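Local coordinates for protein arginyl-trna synthetase (Thermus thermophilus, PDB 1IQ0) that probably attaches L-arginine to tRNA(Arg) at the expense of ATP, as a monomeric class I aminoacyl-tRNA synthetase, at residues Q309-I315 and A367-Y373; G318-R322 and L332-A336; P551-V555 and R566-V570. All blocks are in the same frame, centred on the assembly; numbering follows the deposited sequence.

Contact 1. Residues Q309-I315 and A367-Y373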
loop_
_atom_site.group_PDB
_atom_site.type_symbol
_atom_site.label_atom_id
_atom_site.label_comp_id
_atom_site.label_asym_id
_atom_site.label_seq_id
_atom_site.Cartn_x
_atom_site.Cartn_y
_atom_site.Cartn_z
ATOM N N GLN A 309 -1.623 -7.618 -18.918
ATOM C CA GLN A 309 -2.706 -7.897 -17.975
ATOM C C GLN A 309 -3.181 -9.340 -18.162
ATOM O O GLN A 309 -3.466 -10.034 -17.192
ATOM C CB GLN A 309 -3.885 -6.953 -18.220
ATOM C CG GLN A 309 -5.061 -7.131 -17.263
ATOM C CD GLN A 309 -4.723 -6.717 -15.837
ATOM O OE1 GLN A 309 -4.019 -5.732 -15.619
ATOM N NE2 GLN A 309 -5.239 -7.460 -14.862
ATOM N N PHE A 310 -3.276 -9.778 -19.414
ATOM C CA PHE A 310 -3.712 -11.137 -19.715
ATOM C C PHE A 310 -2.777 -12.179 -19.101
ATOM O O PHE A 310 -3.232 -13.199 -18.581
ATOM C CB PHE A 310 -3.801 -11.345 -21.235
ATOM C CG PHE A 310 -5.087 -10.841 -21.853
ATOM C CD1 PHE A 310 -5.374 -11.100 -23.193
ATOM C CD2 PHE A 310 -6.012 -10.119 -21.102
ATOM C CE1 PHE A 310 -6.559 -10.653 -23.778
ATOM C CE2 PHE A 310 -7.204 -9.666 -21.681
ATOM C CZ PHE A 310 -7.478 -9.935 -23.024
ATOM N N TRP A 311 -1.474 -11.917 -19.157
ATOM C CA TRP A 311 -0.493 -12.835 -18.596
ATOM C C TRP A 311 -0.619 -12.866 -17.078
ATOM O O TRP A 311 -0.578 -13.927 -16.469
ATOM C CB TRP A 311 0.926 -12.408 -18.975
ATOM C CG TRP A 311 1.987 -13.185 -18.234
ATOM C CD1 TRP A 311 2.454 -14.439 -18.528
ATOM C CD2 TRP A 311 2.660 -12.780 -17.032
ATOM N NE1 TRP A 311 3.377 -14.838 -17.579
ATOM C CE2 TRP A 311 3.517 -13.839 -16.652
ATOM C CE3 TRP A 311 2.615 -11.627 -16.238
ATOM C CZ2 TRP A 311 4.324 -13.777 -15.512
ATOM C CZ3 TRP A 311 3.418 -11.563 -15.102
ATOM C CH2 TRP A 311 4.260 -12.630 -14.750
ATOM N N LYS A 312 -0.773 -11.693 -16.473
ATOM C CA LYS A 312 -0.904 -11.592 -15.020
ATOM C C LYS A 312 -2.037 -12.463 -14.494
ATOM O O LYS A 312 -1.914 -13.075 -13.431
ATOM C CB LYS A 312 -1.165 -10.141 -14.602
ATOM C CG LYS A 312 0.024 -9.196 -14.755
ATOM C CD LYS A 312 -0.323 -7.812 -14.205
ATOM C CE LYS A 312 0.880 -6.871 -14.196
ATOM N NZ LYS A 312 0.453 -5.513 -13.727
ATOM N N MET A 313 -3.140 -12.519 -15.240
ATOM C CA MET A 313 -4.290 -13.309 -14.819
ATOM C C MET A 313 -4.340 -14.721 -15.412
ATOM O O MET A 313 -5.361 -15.394 -15.327
ATOM C CB MET A 313 -5.590 -12.539 -15.115
ATOM C CG MET A 313 -5.703 -11.235 -14.292
ATOM S SD MET A 313 -7.127 -10.193 -14.669
ATOM C CE MET A 313 -7.697 -9.736 -12.963
ATOM N N GLY A 314 -3.236 -15.161 -16.010
ATOM C CA GLY A 314 -3.175 -16.508 -16.556
ATOM C C GLY A 314 -3.864 -16.773 -17.877
ATOM O O GLY A 314 -3.954 -17.919 -18.318
ATOM N N ILE A 315 -4.354 -15.723 -18.516
ATOM C CA ILE A 315 -5.025 -15.867 -19.793
ATOM C C ILE A 315 -3.998 -16.193 -20.871
ATOM O O ILE A 315 -4.282 -16.948 -21.803
ATOM C CB ILE A 315 -5.779 -14.575 -20.142
ATOM C CG1 ILE A 315 -6.845 -14.316 -19.071
ATOM C CG2 ILE A 315 -6.380 -14.670 -21.528
ATOM C CD1 ILE A 315 -7.570 -12.978 -19.220
ATOM N N ALA A 367 -11.337 -4.990 -22.210
ATOM C CA ALA A 367 -10.587 -6.028 -22.899
ATOM C C ALA A 367 -10.827 -7.378 -22.234
ATOM O O ALA A 367 -11.052 -8.387 -22.913
ATOM C CB ALA A 367 -9.099 -5.690 -22.906
ATOM N N LEU A 368 -10.777 -7.403 -20.907
ATOM C CA LEU A 368 -11.015 -8.647 -20.189
ATOM C C LEU A 368 -12.443 -9.151 -20.440
ATOM O O LEU A 368 -12.656 -10.345 -20.612
ATOM C CB LEU A 368 -10.772 -8.456 -18.686
ATOM C CG LEU A 368 -9.310 -8.427 -18.231
ATOM C CD1 LEU A 368 -9.223 -7.848 -16.830
ATOM C CD2 LEU A 368 -8.724 -9.837 -18.270
ATOM N N ALA A 369 -13.418 -8.247 -20.472
ATOM C CA ALA A 369 -14.806 -8.657 -20.714
ATOM C C ALA A 369 -15.001 -9.177 -22.145
ATOM O O ALA A 369 -15.547 -10.264 -22.352
ATOM C CB ALA A 369 -15.764 -7.487 -20.443
ATOM N N LEU A 370 -14.541 -8.409 -23.128
ATOM C CA LEU A 370 -14.673 -8.805 -24.529
ATOM C C LEU A 370 -13.978 -10.129 -24.829
ATOM O O LEU A 370 -14.402 -10.880 -25.711
ATOM C CB LEU A 370 -14.113 -7.712 -25.438
ATOM C CG LEU A 370 -14.929 -6.419 -25.415
ATOM C CD1 LEU A 370 -14.203 -5.324 -26.178
ATOM C CD2 LEU A 370 -16.304 -6.688 -26.020
ATOM N N ALA A 371 -12.910 -10.413 -24.096
ATOM C CA ALA A 371 -12.174 -11.650 -24.296
ATOM C C ALA A 371 -12.925 -12.785 -23.612
ATOM O O ALA A 371 -12.516 -13.938 -23.685
ATOM C CB ALA A 371 -10.765 -11.523 -23.716
ATOM N N GLY A 372 -14.017 -12.446 -22.931
ATOM C CA GLY A 372 -14.805 -13.461 -22.256
ATOM C C GLY A 372 -14.448 -13.704 -20.801
ATOM O O GLY A 372 -14.597 -14.818 -20.301
ATOM N N TYR A 373 -13.973 -12.667 -20.118
ATOM C CA TYR A 373 -13.614 -12.778 -18.706
ATOM C C TYR A 373 -14.218 -11.624 -17.928
ATOM O O TYR A 373 -13.504 -10.820 -17.333
ATOM C CB TYR A 373 -12.096 -12.779 -18.532
ATOM C CG TYR A 373 -11.415 -13.929 -19.226
ATOM C CD1 TYR A 373 -10.983 -13.814 -20.543
ATOM C CD2 TYR A 373 -11.230 -15.149 -18.571
ATOM C CE1 TYR A 373 -10.375 -14.891 -21.203
ATOM C CE2 TYR A 373 -10.629 -16.230 -19.218
ATOM C CZ TYR A 373 -10.203 -16.093 -20.532
ATOM O OH TYR A 373 -9.599 -17.155 -21.166
#
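Leu368 reaches into a pocket walled by three side chains of segment 309-315: its CD2 lies 3.5 Å from Ile315 CD1 and 3.7 Å from Phe310 CE2, and its CD1 is 3.8 Å from Met313 SD. Its forked end fits among these apolar side chains. The Phe310 ring lies alongside the opposing helix; its CZ is 3.7 Å from Ala371 CB and 3.9 Å from Ala367 O, which sits at the ring edge, and alanine at 371 is small enough for the ring to come this close.

Two helix C-termini meet here, each closed by a Schellman motif. In one, Gly314 takes positive phi, with Ile315 N bonded to Phe310 O (2.8 Å) and Gly314 N to Trp311 O. In the other, Gly372 does the same, with Tyr373 N bonded to Leu368 O and Gly372 N to Ala369 O (both 2.7 Å). Glycine adopts this phi readily, and a CB at 372 would press on the preceding carbonyl O. Helix 361-370 belongs to the beta-alpha-beta crossover from strand 348-354 to strand 380-390 of the catalytic domain.

Just past the glycines, Ile315 and Tyr373 meet in a CH-pi contact, Ile315 CD1 standing 3.9 Å above the Tyr373 ring centroid. No hydrogen bond joins the segments; the amide of Gln309 binds Thr349 of strand 348-354 instead, and its NE2 makes a weak bond to Met313 SD (3.3 Å).

Contact 2. Residues G318-R322 and L332-A336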
loop_
_atom_site.group_PDB
_atom_site.type_symbol
_atom_site.label_atom_id
_atom_site.label_comp_id
_atom_site.label_asym_id
_atom_site.label_seq_id
_atom_site.Cartn_x
_atom_site.Cartn_y
_atom_site.Cartn_z
ATOM N N GLY A 318 4.013 -17.574 -21.628
ATOM C CA GLY A 318 5.189 -17.301 -22.435
ATOM C C GLY A 318 6.408 -16.861 -21.643
ATOM O O GLY A 318 7.546 -17.126 -22.043
ATOM N N LEU A 319 6.176 -16.191 -20.518
ATOM C CA LEU A 319 7.255 -15.706 -19.661
ATOM C C LEU A 319 7.903 -16.844 -18.860
ATOM O O LEU A 319 7.213 -17.735 -18.348
ATOM C CB LEU A 319 6.697 -14.631 -18.714
ATOM C CG LEU A 319 7.047 -13.142 -18.896
ATOM C CD1 LEU A 319 7.530 -12.845 -20.300
ATOM C CD2 LEU A 319 5.826 -12.288 -18.544
ATOM N N ARG A 320 9.231 -16.805 -18.766
ATOM C CA ARG A 320 10.017 -17.800 -18.038
ATOM C C ARG A 320 10.827 -17.095 -16.961
ATOM O O ARG A 320 11.312 -15.981 -17.175
ATOM C CB ARG A 320 10.962 -18.537 -18.989
ATOM C CG ARG A 320 10.251 -19.445 -19.961
ATOM C CD ARG A 320 11.204 -20.076 -20.965
ATOM N NE ARG A 320 10.492 -21.005 -21.833
ATOM C CZ ARG A 320 10.026 -22.188 -21.439
ATOM N NH1 ARG A 320 10.209 -22.595 -20.188
ATOM N NH2 ARG A 320 9.354 -22.954 -22.289
ATOM N N PHE A 321 10.995 -17.756 -15.820
ATOM C CA PHE A 321 11.705 -17.171 -14.690
ATOM C C PHE A 321 12.869 -17.976 -14.111
ATOM O O PHE A 321 12.945 -19.193 -14.269
ATOM C CB PHE A 321 10.708 -16.885 -13.563
ATOM C CG PHE A 321 9.672 -15.872 -13.922
ATOM C CD1 PHE A 321 8.618 -16.208 -14.754
ATOM C CD2 PHE A 321 9.788 -14.560 -13.476
ATOM C CE1 PHE A 321 7.695 -15.250 -15.146
ATOM C CE2 PHE A 321 8.869 -13.593 -13.864
ATOM C CZ PHE A 321 7.824 -13.934 -14.698
ATOM N N ARG A 322 13.759 -17.266 -13.419
ATOM C CA ARG A 322 14.931 -17.851 -12.772
ATOM C C ARG A 322 15.332 -16.903 -11.639
ATOM O O ARG A 322 14.784 -15.804 -11.523
ATOM C CB ARG A 322 16.087 -17.990 -13.776
ATOM C CG ARG A 322 16.605 -16.660 -14.295
ATOM C CD ARG A 322 17.618 -16.824 -15.434
ATOM N NE ARG A 322 18.853 -17.465 -14.998
ATOM C CZ ARG A 322 19.148 -18.743 -15.203
ATOM N NH1 ARG A 322 18.294 -19.530 -15.846
ATOM N NH2 ARG A 322 20.296 -19.239 -14.759
ATOM N N LEU A 332 14.156 -13.125 -4.772
ATOM C CA LEU A 332 13.627 -12.432 -5.944
ATOM C C LEU A 332 13.861 -13.216 -7.243
ATOM O O LEU A 332 14.958 -13.718 -7.484
ATOM C CB LEU A 332 14.254 -11.038 -6.041
ATOM C CG LEU A 332 13.839 -10.129 -7.202
ATOM C CD1 LEU A 332 12.324 -9.958 -7.228
ATOM C CD2 LEU A 332 14.533 -8.774 -7.042
ATOM N N ARG A 333 12.820 -13.328 -8.066
ATOM C CA ARG A 333 12.918 -14.037 -9.342
ATOM C C ARG A 333 12.653 -13.072 -10.502
ATOM O O ARG A 333 11.813 -12.173 -10.406
ATOM C CB ARG A 333 11.926 -15.208 -9.401
ATOM C CG ARG A 333 12.329 -16.456 -8.599
ATOM C CD ARG A 333 11.215 -17.524 -8.610
ATOM N NE ARG A 333 11.056 -18.239 -9.883
ATOM C CZ ARG A 333 9.910 -18.336 -10.570
ATOM N NH1 ARG A 333 8.792 -17.755 -10.132
ATOM N NH2 ARG A 333 9.865 -19.049 -11.692
ATOM N N THR A 334 13.365 -13.269 -11.604
ATOM C CA THR A 334 13.224 -12.400 -12.764
ATOM C C THR A 334 12.856 -13.170 -14.022
ATOM O O THR A 334 13.181 -14.348 -14.157
ATOM C CB THR A 334 14.557 -11.660 -13.061
ATOM O OG1 THR A 334 14.395 -10.796 -14.195
ATOM C CG2 THR A 334 15.666 -12.666 -13.384
ATOM N N SER A 335 12.160 -12.505 -14.938
ATOM C CA SER A 335 11.855 -13.137 -16.214
ATOM C C SER A 335 13.228 -13.179 -16.886
ATOM O O SER A 335 14.101 -12.361 -16.574
ATOM C CB SER A 335 10.905 -12.272 -17.041
ATOM O OG SER A 335 11.448 -10.978 -17.242
ATOM N N ALA A 336 13.420 -14.127 -17.794
ATOM C CA ALA A 336 14.690 -14.266 -18.495
ATOM C C ALA A 336 14.530 -15.144 -19.737
ATOM O O ALA A 336 13.506 -15.793 -19.926
ATOM C CB ALA A 336 15.737 -14.870 -17.549
#
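Three backbone hydrogen bonds join the segments. Arg322 and Thr334 form a hydrogen-bonded antiparallel pair in which each gives and receives: Arg322 N to Thr334 O is 3.1 Å and Thr334 N to Arg322 O is 2.9 Å. Two residues along, Ala336 N donates to Arg320 O at 2.9 Å. The non-hydrogen-bonded pair between them, Phe321 with Ser335, brings the CA atoms to 4.3 Å, and Ser335 CA makes a CA-H...O contact of 3.1 Å with Arg320 O.

These are the two strands of a beta hairpin in the mixed sheet of the catalytic domain. Strand 340-341 supplies further partners beyond 320-323, Glu340 bonding the backbone of Phe321, while on the far side of 333-335 the backbone of Arg333 bonds Asp235 and Leu237, next to and within the parallel strand 236-239.

Several side-chain polar groups find partners. Thr334, beta-branched and at home in a strand, bonds through OG1 to Ser335 O (2.9 Å) and weakly with Trp239 NE1, and Ser335 OG pairs with Asp242 and the backbone N of Trp239, a role for which a short hydroxyl fits. Arg320 NH1 binds Gly339 O, and Arg322 NH1 bonds weakly to Glu338 O. The Arg333 guanidinium lays a face over Phe321 CB, with NH2 3.0 Å from that carbon, and finds a cation-pi partner in Tyr342 and a long, weak ion pair with Glu340. Phe321 spreads its ring over Ser335 CA. On the face that carries Arg322 and Thr334, the aliphatic part of Arg322 packs beside a small residue, Arg322 CD lying 3.4 Å from Ala336 CB.

Contact 3. Residues P551-V555 and R566-V570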
loop_
_atom_site.group_PDB
_atom_site.type_symbol
_atom_site.label_atom_id
_atom_site.label_comp_id
_atom_site.label_asym_id
_atom_site.label_seq_id
_atom_site.Cartn_x
_atom_site.Cartn_y
_atom_site.Cartn_z
ATOM N N PRO A 551 0.087 10.521 39.293
ATOM C CA PRO A 551 -0.243 9.803 38.057
ATOM C C PRO A 551 -1.550 9.065 38.293
ATOM O O PRO A 551 -1.733 8.482 39.355
ATOM C CB PRO A 551 0.928 8.838 37.892
ATOM C CG PRO A 551 2.079 9.559 38.582
ATOM C CD PRO A 551 1.401 10.103 39.819
ATOM N N ALA A 552 -2.461 9.087 37.327
ATOM C CA ALA A 552 -3.732 8.395 37.521
ATOM C C ALA A 552 -3.701 6.994 36.927
ATOM O O ALA A 552 -4.586 6.180 37.189
ATOM C CB ALA A 552 -4.884 9.205 36.902
ATOM N N THR A 553 -2.665 6.691 36.153
ATOM C CA THR A 553 -2.605 5.377 35.529
ATOM C C THR A 553 -1.256 4.659 35.684
ATOM O O THR A 553 -0.838 3.916 34.792
ATOM C CB THR A 553 -2.963 5.522 34.036
ATOM O OG1 THR A 553 -3.285 4.242 33.485
ATOM C CG2 THR A 553 -1.809 6.124 33.282
ATOM N N PRO A 554 -0.584 4.834 36.838
ATOM C CA PRO A 554 0.714 4.177 37.033
ATOM C C PRO A 554 0.653 2.654 36.932
ATOM O O PRO A 554 -0.325 2.033 37.344
ATOM C CB PRO A 554 1.144 4.665 38.418
ATOM C CG PRO A 554 -0.182 4.746 39.165
ATOM C CD PRO A 554 -1.089 5.400 38.109
ATOM N N VAL A 555 1.710 2.065 36.379
ATOM C CA VAL A 555 1.795 0.619 36.206
ATOM C C VAL A 555 2.629 -0.056 37.298
ATOM O O VAL A 555 2.133 -0.897 38.045
ATOM C CB VAL A 555 2.438 0.252 34.837
ATOM C CG1 VAL A 555 2.420 -1.262 34.636
ATOM C CG2 VAL A 555 1.711 0.940 33.711
ATOM N N ARG A 566 -2.576 -3.659 33.912
ATOM C CA ARG A 566 -1.975 -2.585 33.133
ATOM C C ARG A 566 -0.797 -3.052 32.295
ATOM O O ARG A 566 -0.591 -2.558 31.184
ATOM C CB ARG A 566 -1.579 -1.415 34.039
ATOM C CG ARG A 566 -2.809 -0.618 34.462
ATOM C CD ARG A 566 -2.517 0.559 35.366
ATOM N NE ARG A 566 -3.767 1.261 35.649
ATOM C CZ ARG A 566 -3.992 1.999 36.730
ATOM N NH1 ARG A 566 -3.043 2.148 37.654
ATOM N NH2 ARG A 566 -5.172 2.574 36.888
ATOM N N LEU A 567 -0.033 -4.013 32.805
ATOM C CA LEU A 567 1.101 -4.534 32.053
ATOM C C LEU A 567 0.608 -5.278 30.803
ATOM O O LEU A 567 1.189 -5.137 29.727
ATOM C CB LEU A 567 1.954 -5.460 32.928
ATOM C CG LEU A 567 2.885 -4.768 33.933
ATOM C CD1 LEU A 567 3.492 -5.792 34.876
ATOM C CD2 LEU A 567 3.981 -4.020 33.183
ATOM N N SER A 568 -0.463 -6.060 30.940
ATOM C CA SER A 568 -1.010 -6.796 29.797
ATOM C C SER A 568 -1.610 -5.831 28.777
ATOM O O SER A 568 -1.521 -6.053 27.570
ATOM C CB SER A 568 -2.077 -7.796 30.251
ATOM O OG SER A 568 -1.498 -8.847 31.003
ATOM N N LEU A 569 -2.216 -4.753 29.264
ATOM C CA LEU A 569 -2.800 -3.760 28.373
ATOM C C LEU A 569 -1.675 -3.022 27.648
ATOM O O LEU A 569 -1.777 -2.727 26.455
ATOM C CB LEU A 569 -3.642 -2.770 29.171
ATOM C CG LEU A 569 -4.439 -1.731 28.386
ATOM C CD1 LEU A 569 -5.367 -2.432 27.394
ATOM C CD2 LEU A 569 -5.241 -0.873 29.363
ATOM N N VAL A 570 -0.603 -2.723 28.380
ATOM C CA VAL A 570 0.548 -2.039 27.809
ATOM C C VAL A 570 1.190 -2.944 26.755
ATOM O O VAL A 570 1.609 -2.483 25.697
ATOM C CB VAL A 570 1.589 -1.691 28.908
ATOM C CG1 VAL A 570 2.920 -1.298 28.271
ATOM C CG2 VAL A 570 1.062 -0.533 29.773
#
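Segment 551-555 is irregular, whereas 566-570 is a regular helical turn, closed by Val570 N bonding to Arg566 O at 2.8 Å. The backbones come nearest at Val555 and Arg566, whose CA atoms are 5.8 Å apart. Pro554 has polyproline-II-like angles (phi -59°, psi 144°), and its carbonyl O accepts from the Arg566 side chain.

Arg566 points at the loop and stretches out fully, chi2 and chi3 both being t, so that its NH1 donates to Pro554 O at 2.7 Å. The guanidinium lies with one face over Thr553 C, which is 3.7 Å from Arg566 NH1, while its NE forms a salt bridge with Glu502 of helix 500-509. Arginine suits the place, being long and having donors that point in different directions. Val555 supplies the apolar part: its CG1 is 3.5 Å from Leu567 CD2, and its CG2 is 4.3 Å from Val570 CG2. Branched apolar side chains suit this small patch between loop and helix.

Tyr542 of helix 525-544 touches both Thr553 and Arg566, placing the contact within the alpha-helical bundle of the DALR anticodon-binding domain, where the connection leading to the last helix, 562-583, folds back against that helix.

How the contacts relate
Along the chain, helix 301-312 opens contact 1, and the turn after it runs directly into strand 320-323, where contact 2 begins. Contact 2 closes first, as a short hairpin with strand 333-335; the chain then passes through strand 348-354 before helix 361-370 closes contact 1, so the hairpin lies wholly within the longer loop. The two also touch in space: Trp311 CE2 packs 3.4 Å from Leu319 CD2, packing the helix end against the start of the hairpin in the catalytic domain. Contact 3 follows in series in the anticodon-binding domain, closing the short connection between strand 550-551 and helix 562-583, across the molecule's centre and about 55 Å from contact 1, centre to centre.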